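PDB 5NNY: WipB from Legionella pneumophila, which acts as a translocated effector, a Ser/Thr phosphatase that targets the host lysosomal nutrient-sensing machinery, represented here by its phosphatase domain. Local coordinates for residues 160-163 and 164-168; 196-199 and 200-203; 108-111 and 112-115. All coordinates share one frame; numbering follows the deposited sequence.

Contact 1: residues 160-163 and 164-168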
loop_
_atom_site.group_PDB
_atom_site.type_symbol
_atom_site.label_atom_id
_atom_site.label_comp_id
_atom_site.label_asym_id
_atom_site.label_seq_id
_atom_site.Cartn_x
_atom_site.Cartn_y
_atom_site.Cartn_z
ATOM N N SER A 160 8.770 9.820 -0.620
ATOM C CA SER A 160 9.255 8.788 0.291
ATOM C C SER A 160 9.969 7.676 -0.458
ATOM O O SER A 160 10.837 7.005 0.119
ATOM C CB SER A 160 8.089 8.219 1.098
ATOM O OG SER A 160 7.147 7.649 0.208
ATOM N N PHE A 161 9.631 7.471 -1.738
ATOM C CA PHE A 161 10.308 6.451 -2.526
ATOM C C PHE A 161 11.593 7.002 -3.121
ATOM O O PHE A 161 12.616 6.313 -3.136
ATOM C CB PHE A 161 9.359 5.920 -3.607
ATOM C CG PHE A 161 9.949 4.846 -4.494
ATOM C CD1 PHE A 161 10.303 3.607 -3.986
ATOM C CD2 PHE A 161 10.106 5.077 -5.867
ATOM C CE1 PHE A 161 10.837 2.628 -4.818
ATOM C CE2 PHE A 161 10.608 4.106 -6.699
ATOM C CZ PHE A 161 10.979 2.881 -6.181
ATOM N N HIS A 162 11.549 8.244 -3.616
ATOM C CA HIS A 162 12.761 8.947 -4.027
ATOM C C HIS A 162 13.802 8.938 -2.911
ATOM O O HIS A 162 14.982 8.647 -3.155
ATOM C CB HIS A 162 12.423 10.389 -4.422
ATOM C CG HIS A 162 13.589 11.154 -4.973
ATOM N ND1 HIS A 162 14.394 10.664 -5.980
ATOM C CD2 HIS A 162 14.080 12.378 -4.664
ATOM C CE1 HIS A 162 15.337 11.546 -6.259
ATOM N NE2 HIS A 162 15.172 12.593 -5.473
ATOM N N ALA A 163 13.382 9.244 -1.677
ATOM C CA ALA A 163 14.318 9.194 -0.552
ATOM C C ALA A 163 14.885 7.792 -0.375
ATOM O O ALA A 163 16.074 7.623 -0.074
ATOM C CB ALA A 163 13.630 9.661 0.730
ATOM N N LEU A 164 14.057 6.768 -0.595
ATOM C CA LEU A 164 14.554 5.396 -0.499
ATOM C C LEU A 164 15.610 5.121 -1.562
ATOM O O LEU A 164 16.680 4.584 -1.263
ATOM C CB LEU A 164 13.399 4.406 -0.634
ATOM C CG LEU A 164 13.799 2.945 -0.393
ATOM C CD1 LEU A 164 14.270 2.731 1.028
ATOM C CD2 LEU A 164 12.650 2.019 -0.723
ATOM N N GLN A 165 15.315 5.485 -2.820
ATOM C CA GLN A 165 16.279 5.316 -3.909
ATOM C C GLN A 165 17.603 5.993 -3.602
ATOM O O GLN A 165 18.673 5.424 -3.840
ATOM C CB GLN A 165 15.695 5.889 -5.197
ATOM C CG GLN A 165 14.504 5.133 -5.679
ATOM C CD GLN A 165 13.827 5.832 -6.834
ATOM O OE1 GLN A 165 13.549 7.030 -6.772
ATOM N NE2 GLN A 165 13.556 5.089 -7.892
ATOM N N GLU A 166 17.549 7.223 -3.105
ATOM C CA GLU A 166 18.774 7.948 -2.802
ATOM C C GLU A 166 19.528 7.313 -1.647
ATOM O O GLU A 166 20.765 7.308 -1.629
ATOM C CB GLU A 166 18.443 9.390 -2.459
ATOM C CG GLU A 166 17.801 10.135 -3.601
ATOM C CD GLU A 166 17.500 11.544 -3.197
ATOM O OE1 GLU A 166 16.389 11.801 -2.676
ATOM O OE2 GLU A 166 18.408 12.381 -3.354
ATOM N N ALA A 167 18.807 6.815 -0.643
ATOM C CA ALA A 167 19.504 6.171 0.464
ATOM C C ALA A 167 20.174 4.888 -0.003
ATOM O O ALA A 167 21.278 4.554 0.443
ATOM C CB ALA A 167 18.547 5.905 1.627
ATOM N N ILE A 168 19.531 4.161 -0.915
ATOM C CA ILE A 168 20.172 2.969 -1.458
ATOM C C ILE A 168 21.393 3.359 -2.281
ATOM O O ILE A 168 22.459 2.733 -2.176
ATOM C CB ILE A 168 19.173 2.145 -2.283
ATOM C CG1 ILE A 168 18.086 1.571 -1.370
ATOM C CG2 ILE A 168 19.894 1.024 -2.995
ATOM C CD1 ILE A 168 16.903 0.990 -2.151
#
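Phe-161 and Gln-165, His-162 and Glu-166, and Ala-163 and Ala-167 are successive partners along helix 159-169, where residues 160-163 run without a break into 164-168. Each carbonyl of the first segment receives an amide four residues on. The bond from Gln-165 N to Phe-161 O is 2.8 Å long and nearly straight, and those from Glu-166 N to His-162 O and Ala-167 N to Ala-163 O measure 2.9 Å; the first link, Leu-164 N to Ser-160 O at 3.3 Å, is weak.

Phe-161 has CG anti to its own nitrogen (chi1 -180°), which holds the ring out from the helix, where the side chain of Gln-165 (chi1 -66°), reaching back toward the start of the helix, meets it. The CG of Gln-165 lies over one ring face in a CH-pi contact, 4.2 Å from the Phe-161 centroid, while NE2 comes within 3.3 Å of Phe-161 CE2. That nitrogen is spoken for by Leu-147 O, a bond that would limit the amide's rotation. One residue further on, the Glu-166 carboxylate stacks on the His-162 imidazole with their planes 23° apart, OE1 standing 3.1 Å from CD2 of His-162. The oxygen is above the ring and therefore does not bond to NE2, which instead makes a weak hydrogen bond to Glu-55 OE1. Glu-166 OE2 also lies close to Glu-55 OE1, and the cluster may favour a protonated imidazole or a proton held on one of the acids.

The apolar side of the helix is formed by Phe-161 and Leu-164: Phe-161 packs on helix 128-138, Leu-164 on helix 175-186, and both touch helix 105-117. Here is an amphipathic alpha helix read through its i to i+4 pairs, attached to the calcineurin-like phosphoesterase fold.

Contact 2: residues 196-199 and 200-203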
loop_
_atom_site.group_PDB
_atom_site.type_symbol
_atom_site.label_atom_id
_atom_site.label_comp_id
_atom_site.label_asym_id
_atom_site.label_seq_id
_atom_site.Cartn_x
_atom_site.Cartn_y
_atom_site.Cartn_z
ATOM N N SER A 196 -15.879 -6.833 4.491
ATOM C CA SER A 196 -16.355 -7.339 5.770
ATOM C C SER A 196 -17.770 -7.844 5.541
ATOM O O SER A 196 -18.604 -7.121 4.991
ATOM C CB SER A 196 -16.342 -6.254 6.849
ATOM O OG SER A 196 -16.911 -6.756 8.049
ATOM N N LEU A 197 -18.031 -9.086 5.923
ATOM C CA LEU A 197 -19.273 -9.750 5.550
ATOM C C LEU A 197 -20.091 -10.105 6.783
ATOM O O LEU A 197 -19.550 -10.579 7.783
ATOM C CB LEU A 197 -18.967 -11.008 4.717
ATOM C CG LEU A 197 -20.090 -11.969 4.329
ATOM C CD1 LEU A 197 -20.991 -11.376 3.245
ATOM C CD2 LEU A 197 -19.488 -13.282 3.883
ATOM N N ASP A 198 -21.404 -9.878 6.696
ATOM C CA ASP A 198 -22.366 -10.248 7.736
ATOM C C ASP A 198 -23.340 -11.212 7.077
ATOM O O ASP A 198 -24.359 -10.787 6.507
ATOM C CB ASP A 198 -23.074 -9.015 8.301
ATOM C CG ASP A 198 -24.024 -9.342 9.439
ATOM O OD1 ASP A 198 -24.380 -10.526 9.606
ATOM O OD2 ASP A 198 -24.417 -8.394 10.158
ATOM N N PRO A 199 -23.062 -12.516 7.108
ATOM C CA PRO A 199 -23.916 -13.459 6.366
ATOM C C PRO A 199 -25.365 -13.475 6.848
ATOM O O PRO A 199 -26.277 -13.627 6.029
ATOM C CB PRO A 199 -23.231 -14.814 6.600
ATOM C CG PRO A 199 -21.862 -14.490 7.103
ATOM C CD PRO A 199 -21.975 -13.197 7.832
ATOM N N ASP A 200 -25.599 -13.317 8.153
ATOM C CA ASP A 200 -26.969 -13.397 8.669
ATOM C C ASP A 200 -27.820 -12.249 8.147
ATOM O O ASP A 200 -29.018 -12.417 7.883
ATOM C CB ASP A 200 -26.968 -13.392 10.199
ATOM C CG ASP A 200 -26.595 -14.741 10.798
ATOM O OD1 ASP A 200 -26.321 -15.690 10.029
ATOM O OD2 ASP A 200 -26.584 -14.854 12.048
ATOM N N ALA A 201 -27.219 -11.075 7.986
ATOM C CA ALA A 201 -27.942 -9.912 7.504
ATOM C C ALA A 201 -27.917 -9.785 5.988
ATOM O O ALA A 201 -28.547 -8.862 5.449
ATOM C CB ALA A 201 -27.371 -8.638 8.142
ATOM N N ASN A 202 -27.219 -10.685 5.289
ATOM C CA ASN A 202 -27.077 -10.576 3.843
ATOM C C ASN A 202 -26.565 -9.177 3.486
ATOM O O ASN A 202 -27.120 -8.480 2.641
ATOM C CB ASN A 202 -28.409 -10.886 3.139
ATOM C CG ASN A 202 -28.277 -10.973 1.632
ATOM O OD1 ASN A 202 -27.227 -11.341 1.108
ATOM N ND2 ASN A 202 -29.346 -10.619 0.927
ATOM N N GLU A 203 -25.513 -8.761 4.179
ATOM C CA GLU A 203 -24.919 -7.443 4.005
ATOM C C GLU A 203 -23.411 -7.578 3.863
ATOM O O GLU A 203 -22.796 -8.440 4.498
ATOM C CB GLU A 203 -25.286 -6.526 5.188
ATOM C CG GLU A 203 -24.783 -5.091 5.088
ATOM C CD GLU A 203 -23.399 -4.887 5.717
ATOM O OE1 GLU A 203 -22.861 -5.830 6.349
ATOM O OE2 GLU A 203 -22.847 -3.770 5.575
HETATM O O HOH W 1 -20.468 -6.193 7.164
HETATM O O HOH W 2 -23.873 -12.983 10.507
#
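Asp-198 and Glu-203 face each other as an antiparallel hydrogen-bonded pair at the end of a beta hairpin, with Asn-202 completing a G1 beta bulge opposite Asp-198. The tight part is this backbone frame. Asp-198 N donates almost straight to Glu-203 O at 3.0 Å, and Glu-203 N returns a longer bond of 3.3 Å to Asp-198 O. Asn-202 takes the left-handed conformation (phi 52°, psi 49°) this bulge needs, and its side-chain amide is anchored, ND2 by Lys-299 O and OD1 by Ala-233 N.

The turn itself is looser. Pro-199, Asp-200 and Ala-201 are exposed, and Ala-201 N makes only weak bonds to O and OD1 of Asp-198. Asn-202 N reaches Pro-199 O at 3.2 Å from above the carbonyl plane. Asp-198, with CG anti to the backbone N (chi1 -177°), sets its carboxylate by the Ala-201 methyl (OD2 to CB 3.6 Å), and Glu-203, bent at chi2, brings OE1 to within 3.7 Å of Asp-198 CB. Two waters bridge polar atoms here: one donates to Ser-196 O and, at 2.6 Å, to Glu-203 OE1; the other bridges the start of the turn, donating to Asp-198 OD1 at 2.7 Å while accepting from Asp-200 N.

Contact 3: residues 108-111 and 112-115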
loop_
_atom_site.group_PDB
_atom_site.type_symbol
_atom_site.label_atom_id
_atom_site.label_comp_id
_atom_site.label_asym_id
_atom_site.label_seq_id
_atom_site.Cartn_x
_atom_site.Cartn_y
_atom_site.Cartn_z
ATOM N N ILE A 108 8.095 2.770 6.967
ATOM C CA ILE A 108 6.865 1.988 6.987
ATOM C C ILE A 108 7.153 0.546 6.600
ATOM O O ILE A 108 6.499 -0.377 7.089
ATOM C CB ILE A 108 5.793 2.648 6.091
ATOM C CG1 ILE A 108 5.169 3.817 6.864
ATOM C CG2 ILE A 108 4.717 1.651 5.641
ATOM C CD1 ILE A 108 3.939 4.420 6.284
ATOM N N LEU A 109 8.170 0.316 5.764
ATOM C CA LEU A 109 8.520 -1.060 5.414
ATOM C C LEU A 109 8.959 -1.848 6.643
ATOM O O LEU A 109 8.611 -3.026 6.797
ATOM C CB LEU A 109 9.619 -1.081 4.350
ATOM C CG LEU A 109 9.215 -0.708 2.922
ATOM C CD1 LEU A 109 10.449 -0.652 2.007
ATOM C CD2 LEU A 109 8.187 -1.707 2.394
ATOM N N LYS A 110 9.734 -1.213 7.528
ATOM C CA LYS A 110 10.173 -1.882 8.748
ATOM C C LYS A 110 9.010 -2.107 9.695
ATOM O O LYS A 110 8.984 -3.108 10.422
ATOM C CB LYS A 110 11.259 -1.069 9.455
ATOM C CG LYS A 110 12.601 -1.065 8.733
ATOM C CD LYS A 110 13.056 -2.473 8.363
ATOM C CE LYS A 110 14.032 -3.052 9.388
ATOM N NZ LYS A 110 14.301 -4.514 9.127
ATOM N N LEU A 111 8.056 -1.172 9.721
ATOM C CA LEU A 111 6.868 -1.345 10.556
ATOM C C LEU A 111 6.026 -2.513 10.068
ATOM O O LEU A 111 5.570 -3.333 10.871
ATOM C CB LEU A 111 6.033 -0.060 10.590
ATOM C CG LEU A 111 6.531 0.969 11.611
ATOM C CD1 LEU A 111 5.805 2.274 11.439
ATOM C CD2 LEU A 111 6.351 0.455 13.056
ATOM N N LEU A 112 5.794 -2.590 8.754
ATOM C CA LEU A 112 5.079 -3.729 8.191
ATOM C C LEU A 112 5.784 -5.040 8.521
ATOM O O LEU A 112 5.134 -6.036 8.844
ATOM C CB LEU A 112 4.929 -3.576 6.675
ATOM C CG LEU A 112 4.100 -2.383 6.193
ATOM C CD1 LEU A 112 4.070 -2.290 4.656
ATOM C CD2 LEU A 112 2.663 -2.454 6.775
ATOM N N GLN A 113 7.114 -5.069 8.413
ATOM C CA GLN A 113 7.859 -6.293 8.717
ATOM C C GLN A 113 7.662 -6.737 10.166
ATOM O O GLN A 113 7.452 -7.925 10.441
ATOM C CB GLN A 113 9.338 -6.065 8.420
ATOM C CG GLN A 113 10.230 -7.288 8.578
ATOM C CD GLN A 113 11.659 -6.936 8.203
ATOM O OE1 GLN A 113 12.173 -5.915 8.643
ATOM N NE2 GLN A 113 12.290 -7.756 7.369
ATOM N N ALA A 114 7.715 -5.795 11.108
ATOM C CA ALA A 114 7.477 -6.134 12.511
ATOM C C ALA A 114 6.043 -6.605 12.739
ATOM O O ALA A 114 5.807 -7.550 13.500
ATOM C CB ALA A 114 7.782 -4.933 13.401
ATOM N N LEU A 115 5.071 -5.956 12.096
ATOM C CA LEU A 115 3.690 -6.423 12.199
ATOM C C LEU A 115 3.582 -7.872 11.745
ATOM O O LEU A 115 2.994 -8.717 12.436
ATOM C CB LEU A 115 2.770 -5.517 11.373
ATOM C CG LEU A 115 2.486 -4.143 11.970
ATOM C CD1 LEU A 115 1.716 -3.255 10.993
ATOM C CD2 LEU A 115 1.711 -4.280 13.299
HETATM O O HOH W 3 11.144 -4.774 11.157
#
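Lys-110 and Gln-113 meet on the partly exposed side of helix 105-117, the helical link of a beta-alpha-beta unit that joins the parallel strands 90-93 and 121-125. Their side chains lie alongside each other and point the same way. The lysine chain is bent at chi2 (-50°) and again at chi3, folding it toward the glutamine, whose own chain stays extended beyond CG. NZ of Lys-110 thus donates to OE1 of Gln-113 at 2.6 Å, in the carbonyl plane. The ammonium group has a second partner in Glu-177 of helix 175-186, a salt bridge that ties the two helices together and probably steadies the positive charge.

The Gln-113 oxygen is likewise gripped twice, since a water donates to it as well. That water also donates to Lys-110 O, 2.8 Å away, so this carbonyl serves both the solvent molecule and its regular helical donor, Ala-114 N, at 3.0 Å. The other carbonyls of residues 108-111 are satisfied within the helix: Leu-112 N binds Ile-108 O with an N-H...O angle of 172°, Gln-113 N binds Leu-109 O, and Leu-115 N binds Leu-111 O.

Away from this polar patch the contact turns apolar. Leu-111, Leu-112 and Leu-115 all touch Phe-18 of helix 15-24, and Leu-111 also reaches Tyr-75 and Ile-79 of helix 64-79. Within the helix itself the branched chains of Ile-108 and Leu-112 pass at a slant, CG2 of Ile-108 standing 4.1 Å from CD1 of Leu-112.

In the fold
Contacts 1 and 3 are largely buried helical turns, whereas contact 2 is a surface hairpin linking two neighbouring strands of the central mixed sheet. The helical pair have centres about 17 Å apart and nearest atoms about 4 Å apart; Leu-164 of contact 1 touches helix 105-117, which carries contact 3, and both pack on helix 175-186. Contact 2 lies across the chain's centre from contact 1, about 43 Å between centres. Chemistry follows place: contact 1 sets a methylene and a carboxylate over ring faces, contact 3 combines leucine packing with a lysine-glutamine bond and one water, and contact 2 depends on backbone pairing and two bridging waters.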